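Local coordinates for centrosomal protein of 104 kDa (Homo sapiens, PDB 5LPI) that is required for ciliogenesis and for the structural integrity of the ciliary tip, this part of it being an array of four zinc-binding fingers, at residues D10-C13 against E18-E21; H31-K34 against T40-D43. One frame throughout, in Å; residues are numbered along the deposited sequence.

Contact 1 (D10-C13 against E18-E21); sequences DNLC and ERSE. With ZN (zinc ion), chain G.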
ATOM      1  N   ASP A  10       1.301 -11.798 -19.344  1.00 63.78           N
ATOM      2  CA  ASP A  10       1.907 -10.764 -20.169  1.00 66.32           C
ATOM      3  C   ASP A  10       0.928  -9.621 -20.418  1.00 60.07           C
ATOM      4  O   ASP A  10      -0.293  -9.815 -20.449  1.00 57.43           O
ATOM      5  CB  ASP A  10       2.384 -11.345 -21.506  1.00 75.21           C
ATOM      6  CG  ASP A  10       3.495 -12.368 -21.333  1.00 82.08           C
ATOM      7  OD1 ASP A  10       3.963 -12.559 -20.189  1.00 83.43           O
ATOM      8  OD2 ASP A  10       3.902 -12.985 -22.341  1.00 86.31           O
ATOM      9  N   ASN A  11       1.491  -8.418 -20.596  1.00 56.10           N
ATOM     10  CA  ASN A  11       0.719  -7.183 -20.768  1.00 49.01           C
ATOM     11  C   ASN A  11      -0.227  -6.936 -19.594  1.00 45.99           C
ATOM     12  O   ASN A  11      -1.262  -6.280 -19.744  1.00 45.77           O
ATOM     13  CB  ASN A  11      -0.055  -7.187 -22.090  1.00 59.95           C
ATOM     14  CG  ASN A  11       0.858  -7.244 -23.296  1.00 71.24           C
ATOM     15  OD1 ASN A  11       1.953  -6.679 -23.286  1.00 74.55           O
ATOM     16  ND2 ASN A  11       0.417  -7.933 -24.342  1.00 74.36           N
ATOM     17  N   LEU A  12       0.133  -7.434 -18.410  1.00 44.44           N
ATOM     18  CA  LEU A  12      -0.731  -7.348 -17.242  1.00 45.92           C
ATOM     19  C   LEU A  12       0.013  -6.722 -16.069  1.00 34.57           C
ATOM     20  O   LEU A  12       1.123  -7.144 -15.736  1.00 40.30           O
ATOM     21  CB  LEU A  12      -1.246  -8.733 -16.842  1.00 38.88           C
ATOM     22  CG  LEU A  12      -1.850  -8.840 -15.441  1.00 35.28           C
ATOM     23  CD1 LEU A  12      -3.293  -8.348 -15.426  1.00 35.84           C
ATOM     24  CD2 LEU A  12      -1.746 -10.285 -14.934  1.00 42.13           C
ATOM     25  N   CYS A  13      -0.612  -5.745 -15.422  1.00 37.32           N
ATOM     26  CA  CYS A  13      -0.144  -5.276 -14.118  1.00 33.23           C
ATOM     27  C   CYS A  13      -0.737  -6.186 -13.043  1.00 33.40           C
ATOM     28  O   CYS A  13      -1.938  -6.132 -12.778  1.00 32.81           O
ATOM     29  CB  CYS A  13      -0.563  -3.835 -13.860  1.00 29.99           C
ATOM     30  SG  CYS A  13      -0.083  -3.236 -12.206  1.00 29.15           S
ATOM     31  N   GLU A  18      -4.941  -4.264 -14.372  1.00 45.42           N
ATOM     32  CA  GLU A  18      -5.144  -3.686 -15.693  1.00 39.87           C
ATOM     33  C   GLU A  18      -4.308  -4.411 -16.736  1.00 41.27           C
ATOM     34  O   GLU A  18      -3.182  -4.842 -16.472  1.00 41.84           O
ATOM     35  CB  GLU A  18      -4.773  -2.200 -15.695  1.00 55.69           C
ATOM     36  CG  GLU A  18      -5.867  -1.264 -15.216  1.00 65.46           C
ATOM     37  CD  GLU A  18      -5.509   0.198 -15.432  1.00 75.11           C
ATOM     38  OE1 GLU A  18      -4.627   0.484 -16.278  1.00 76.01           O
ATOM     39  OE2 GLU A  18      -6.107   1.059 -14.751  1.00 78.03           O
ATOM     40  N   ARG A  19      -4.878  -4.543 -17.929  1.00 45.29           N
ATOM     41  CA  ARG A  19      -4.171  -5.031 -19.100  1.00 46.45           C
ATOM     42  C   ARG A  19      -4.155  -3.931 -20.151  1.00 46.91           C
ATOM     43  O   ARG A  19      -5.117  -3.167 -20.273  1.00 56.73           O
ATOM     44  CB  ARG A  19      -4.841  -6.296 -19.666  1.00 44.73           C
ATOM     45  CG  ARG A  19      -4.525  -7.567 -18.903  1.00 43.45           C
ATOM     46  CD  ARG A  19      -5.266  -8.776 -19.499  1.00 45.92           C
ATOM     47  NE  ARG A  19      -5.145  -9.954 -18.641  1.00 45.96           N
ATOM     48  CZ  ARG A  19      -4.093 -10.767 -18.641  1.00 50.06           C
ATOM     49  NH1 ARG A  19      -3.072 -10.539 -19.459  1.00 53.40           N
ATOM     50  NH2 ARG A  19      -4.054 -11.809 -17.822  1.00 55.43           N
ATOM     51  N   SER A  20      -3.066  -3.848 -20.905  1.00 45.33           N
ATOM     52  CA  SER A  20      -2.954  -2.854 -21.966  1.00 51.34           C
ATOM     53  C   SER A  20      -1.803  -3.242 -22.879  1.00 56.68           C
ATOM     54  O   SER A  20      -0.807  -3.821 -22.436  1.00 57.09           O
ATOM     55  CB  SER A  20      -2.735  -1.442 -21.402  1.00 57.63           C
ATOM     56  OG  SER A  20      -2.499  -0.490 -22.430  1.00 60.60           O
ATOM     57  N   GLU A  21      -1.959  -2.928 -24.168  1.00 68.46           N
ATOM     58  CA  GLU A  21      -0.876  -3.175 -25.112  1.00 74.55           C
ATOM     59  C   GLU A  21       0.374  -2.394 -24.724  1.00 66.62           C
ATOM     60  O   GLU A  21       1.495  -2.895 -24.876  1.00 63.04           O
ATOM     61  CB  GLU A  21      -1.329  -2.826 -26.535  1.00 88.48           C
ATOM     62  CG  GLU A  21      -1.547  -1.332 -26.827  1.00 99.41           C
ATOM     63  CD  GLU A  21      -2.780  -0.742 -26.150  1.00108.73           C
ATOM     64  OE1 GLU A  21      -3.517  -1.491 -25.467  1.00111.39           O
ATOM     65  OE2 GLU A  21      -3.011   0.478 -26.305  1.00111.10           O
TER
HETATM   66 ZN    ZN G 903      -1.248  -1.322 -11.955  1.00 33.28          ZN

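Contact 2 (H31-K34 against T40-D43); sequences HYWK and TRCD. With ZN (zinc ion), chain G; ZN (zinc ion), chain F.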
ATOM      1  N   HIS A  31       4.335   2.498 -15.671  1.00 31.11           N
ATOM      2  CA  HIS A  31       3.079   2.302 -14.958  1.00 31.93           C
ATOM      3  C   HIS A  31       3.274   2.311 -13.443  1.00 24.64           C
ATOM      4  O   HIS A  31       2.581   3.042 -12.726  1.00 29.43           O
ATOM      5  CB  HIS A  31       2.438   0.978 -15.419  1.00 33.25           C
ATOM      6  CG  HIS A  31       1.141   0.672 -14.740  1.00 27.34           C
ATOM      7  ND1 HIS A  31       0.002   1.418 -14.948  1.00 27.87           N
ATOM      8  CD2 HIS A  31       0.801  -0.298 -13.858  1.00 23.56           C
ATOM      9  CE1 HIS A  31      -0.987   0.920 -14.227  1.00 28.57           C
ATOM     10  NE2 HIS A  31      -0.525  -0.116 -13.555  1.00 26.42           N
ATOM     11  N   TYR A  32       4.208   1.500 -12.932  1.00 24.63           N
ATOM     12  CA  TYR A  32       4.414   1.443 -11.487  1.00 28.93           C
ATOM     13  C   TYR A  32       4.923   2.775 -10.955  1.00 29.80           C
ATOM     14  O   TYR A  32       4.553   3.202  -9.856  1.00 24.69           O
ATOM     15  CB  TYR A  32       5.416   0.356 -11.107  1.00 22.89           C
ATOM     16  CG  TYR A  32       5.210  -1.036 -11.695  1.00 27.91           C
ATOM     17  CD1 TYR A  32       3.942  -1.596 -11.827  1.00 28.80           C
ATOM     18  CD2 TYR A  32       6.308  -1.797 -12.092  1.00 29.37           C
ATOM     19  CE1 TYR A  32       3.780  -2.887 -12.368  1.00 30.12           C
ATOM     20  CE2 TYR A  32       6.157  -3.080 -12.623  1.00 37.21           C
ATOM     21  CZ  TYR A  32       4.887  -3.616 -12.758  1.00 38.36           C
ATOM     22  OH  TYR A  32       4.743  -4.885 -13.291  1.00 37.73           O
ATOM     23  N   TRP A  33       5.812   3.425 -11.708  1.00 28.91           N
ATOM     24  CA  TRP A  33       6.478   4.623 -11.214  1.00 22.19           C
ATOM     25  C   TRP A  33       5.502   5.788 -11.080  1.00 19.89           C
ATOM     26  O   TRP A  33       5.642   6.604 -10.159  1.00 22.53           O
ATOM     27  CB  TRP A  33       7.636   4.986 -12.153  1.00 25.46           C
ATOM     28  CG  TRP A  33       8.419   6.201 -11.763  1.00 24.22           C
ATOM     29  CD1 TRP A  33       8.574   7.343 -12.500  1.00 28.34           C
ATOM     30  CD2 TRP A  33       9.183   6.395 -10.559  1.00 24.02           C
ATOM     31  NE1 TRP A  33       9.380   8.227 -11.826  1.00 25.83           N
ATOM     32  CE2 TRP A  33       9.771   7.674 -10.639  1.00 27.55           C
ATOM     33  CE3 TRP A  33       9.442   5.605  -9.434  1.00 27.80           C
ATOM     34  CZ2 TRP A  33      10.575   8.192  -9.627  1.00 28.08           C
ATOM     35  CZ3 TRP A  33      10.248   6.114  -8.433  1.00 28.33           C
ATOM     36  CH2 TRP A  33      10.810   7.397  -8.538  1.00 29.25           C
ATOM     37  N   LYS A  34       4.505   5.866 -11.953  1.00 25.08           N
ATOM     38  CA  LYS A  34       3.641   7.043 -12.022  1.00 28.34           C
ATOM     39  C   LYS A  34       2.147   6.788 -11.857  1.00 28.12           C
ATOM     40  O   LYS A  34       1.458   7.656 -11.317  1.00 31.29           O
ATOM     41  CB  LYS A  34       3.838   7.770 -13.360  1.00 26.84           C
ATOM     42  CG  LYS A  34       5.208   8.457 -13.460  1.00 29.10           C
ATOM     43  CD  LYS A  34       5.324   9.267 -14.730  1.00 30.38           C
ATOM     44  CE  LYS A  34       6.673  10.031 -14.713  1.00 31.92           C
ATOM     45  NZ  LYS A  34       6.797  11.020 -15.812  1.00 30.72           N
ATOM     46  N   THR A  40       2.540   3.186  -4.485  1.00 23.51           N
ATOM     47  CA  THR A  40       2.937   4.531  -4.113  1.00 26.48           C
ATOM     48  C   THR A  40       4.457   4.603  -4.158  1.00 28.66           C
ATOM     49  O   THR A  40       5.145   3.584  -4.067  1.00 26.63           O
ATOM     50  CB  THR A  40       2.391   4.898  -2.719  1.00 29.60           C
ATOM     51  OG1 THR A  40       2.636   6.274  -2.473  1.00 30.46           O
ATOM     52  CG2 THR A  40       3.079   4.088  -1.623  1.00 29.82           C
ATOM     53  N   ARG A  41       4.988   5.809  -4.326  1.00 25.60           N
ATOM     54  CA  ARG A  41       6.417   6.029  -4.144  1.00 24.87           C
ATOM     55  C   ARG A  41       6.690   6.326  -2.682  1.00 27.72           C
ATOM     56  O   ARG A  41       6.145   7.287  -2.138  1.00 28.86           O
ATOM     57  CB  ARG A  41       6.923   7.211  -4.971  1.00 28.90           C
ATOM     58  CG  ARG A  41       7.262   6.930  -6.384  1.00 39.05           C
ATOM     59  CD  ARG A  41       7.727   8.233  -7.046  1.00 33.54           C
ATOM     60  NE  ARG A  41       7.175   8.332  -8.382  1.00 33.60           N
ATOM     61  CZ  ARG A  41       7.140   9.443  -9.099  1.00 29.98           C
ATOM     62  NH1 ARG A  41       7.636  10.572  -8.606  1.00 31.22           N
ATOM     63  NH2 ARG A  41       6.606   9.410 -10.300  1.00 26.89           N
ATOM     64  N   CYS A  42       7.582   5.563  -2.063  1.00 22.09           N
ATOM     65  CA  CYS A  42       7.967   5.894  -0.691  1.00 28.60           C
ATOM     66  C   CYS A  42       8.683   7.239  -0.659  1.00 25.51           C
ATOM     67  O   CYS A  42       9.709   7.416  -1.326  1.00 24.33           O
ATOM     68  CB  CYS A  42       8.865   4.808  -0.108  1.00 25.11           C
ATOM     69  SG  CYS A  42       9.357   5.200   1.572  1.00 25.82           S
ATOM     70  N   ASP A  43       8.158   8.195   0.111  1.00 27.06           N
ATOM     71  CA  ASP A  43       8.807   9.506   0.133  1.00 30.02           C
ATOM     72  C   ASP A  43      10.180   9.448   0.805  1.00 31.75           C
ATOM     73  O   ASP A  43      11.024  10.311   0.550  1.00 27.68           O
ATOM     74  CB  ASP A  43       7.919  10.533   0.842  1.00 41.50           C
ATOM     75  CG  ASP A  43       8.361  11.980   0.593  1.00 57.10           C
ATOM     76  OD1 ASP A  43       9.055  12.253  -0.416  1.00 54.86           O
ATOM     77  OD2 ASP A  43       8.002  12.854   1.414  1.00 65.61           O
TER
HETATM   78 ZN    ZN G 903      -1.248  -1.322 -11.955  1.00 33.28          ZN
HETATM   79 ZN    ZN F 902      10.944   3.502   1.729  1.00 28.75          ZN

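Contact 1 (D10-C13 against E18-E21)
Leu12 and Arg19 face each other as a single beta bridge, their CA atoms 4.5 Å apart, in the loop that carries the first zinc ligands of the array. Two backbone bonds flank this pair. Cys13 N donates to Glu18 O at 2.9 Å. Ser20 N donates to Asn11 O over a longer 3.2 Å. Asn11 O also receives the CA-H of Arg19.

The Arg19 side chain can be followed outward over Leu12. Arg19 CB lies 3.6 Å from Asn11 O. With CG anti to the carbonyl carbon (chi1 -78°), Arg19 CG comes within 3.8 Å of Leu12 CD1. The extended chain then carries Arg19 NE past Leu12 CD1 at 4.0 Å. The guanidinium takes Leu12 CB against one face, offset toward the rim, 3.7 Å from Arg19 NH1. Arg19 NH1 also sits 3.0 Å from Asp10 O, which lies at the edge of the group. Arg19 NH2 donates to Tyr8 O, and Tyr8 adds a cation-pi contact, so Tyr8, earlier in the chain, holds the tip as well.

No helix or regular strand is involved here; both segments precede helix 27-35, and Cys13 links them to it, packing on Leu28 and Tyr32 and sharing its zinc ion with Cys16, His31 and Cys36.

Contact 2 (H31-K34 against T40-D43)
Trp33, on helix 27-35, and Arg41, on strand 39-41, are the backbone positions nearest each other here, with CA atoms 7.2 Å apart. Helix and strand belong to successive zinc fingers, each with three cysteine ligands and one histidine: His31 binds the first zinc ion, Cys42 the second.

The contact is a cation-pi stack. The Arg41 guanidinium lies flat on the Trp33 indole, planes 12° apart, with Arg41 CZ 3.8 Å from the centroid of the five-membered ring; farther back, Arg41 CD makes a CH-pi contact 3.6 Å from the centroid of the six-membered ring. A bend at chi3 (-139°) turns the group so that its NE/NH2 side also grips Trp33 O, which lies close to the guanidinium plane. An alanine in place of Trp33 removes the indole, and the guanidinium, still bonded to the backbone carbonyl, would probably lose the surface that keeps it flat and be freer to turn. Lys34 runs alongside, Lys34 CG meeting the guanidinium edge 3.6 Å from Arg41 NH2.

The two bonds to Trp33 O differ in approach: Arg41 NE, at 2.9 Å, is only slightly tilted from the carbonyl plane, whereas Arg41 NH2, at 3.0 Å, comes in well above it.

From the N terminus, contact 1 closes first: segment 10-13 turns back through Cys16 to meet 18-21, a short loop completed before any helix begins. The chain then forms helix 27-35, leaves it past Cys36, and contact 2 closes a second loop by bringing strand 39-41 back beside the helix. The two lie in series, neither nested nor crossed, with centres about 18 Å apart. They are joined through the first zinc ion, bound by Cys13 of contact 1 and His31 of contact 2, with Cys13 SG 3.4 Å from His31 NE2. Contact 1 thus lies within the first finger, whereas contact 2 ties its helix to the strand leading into the second.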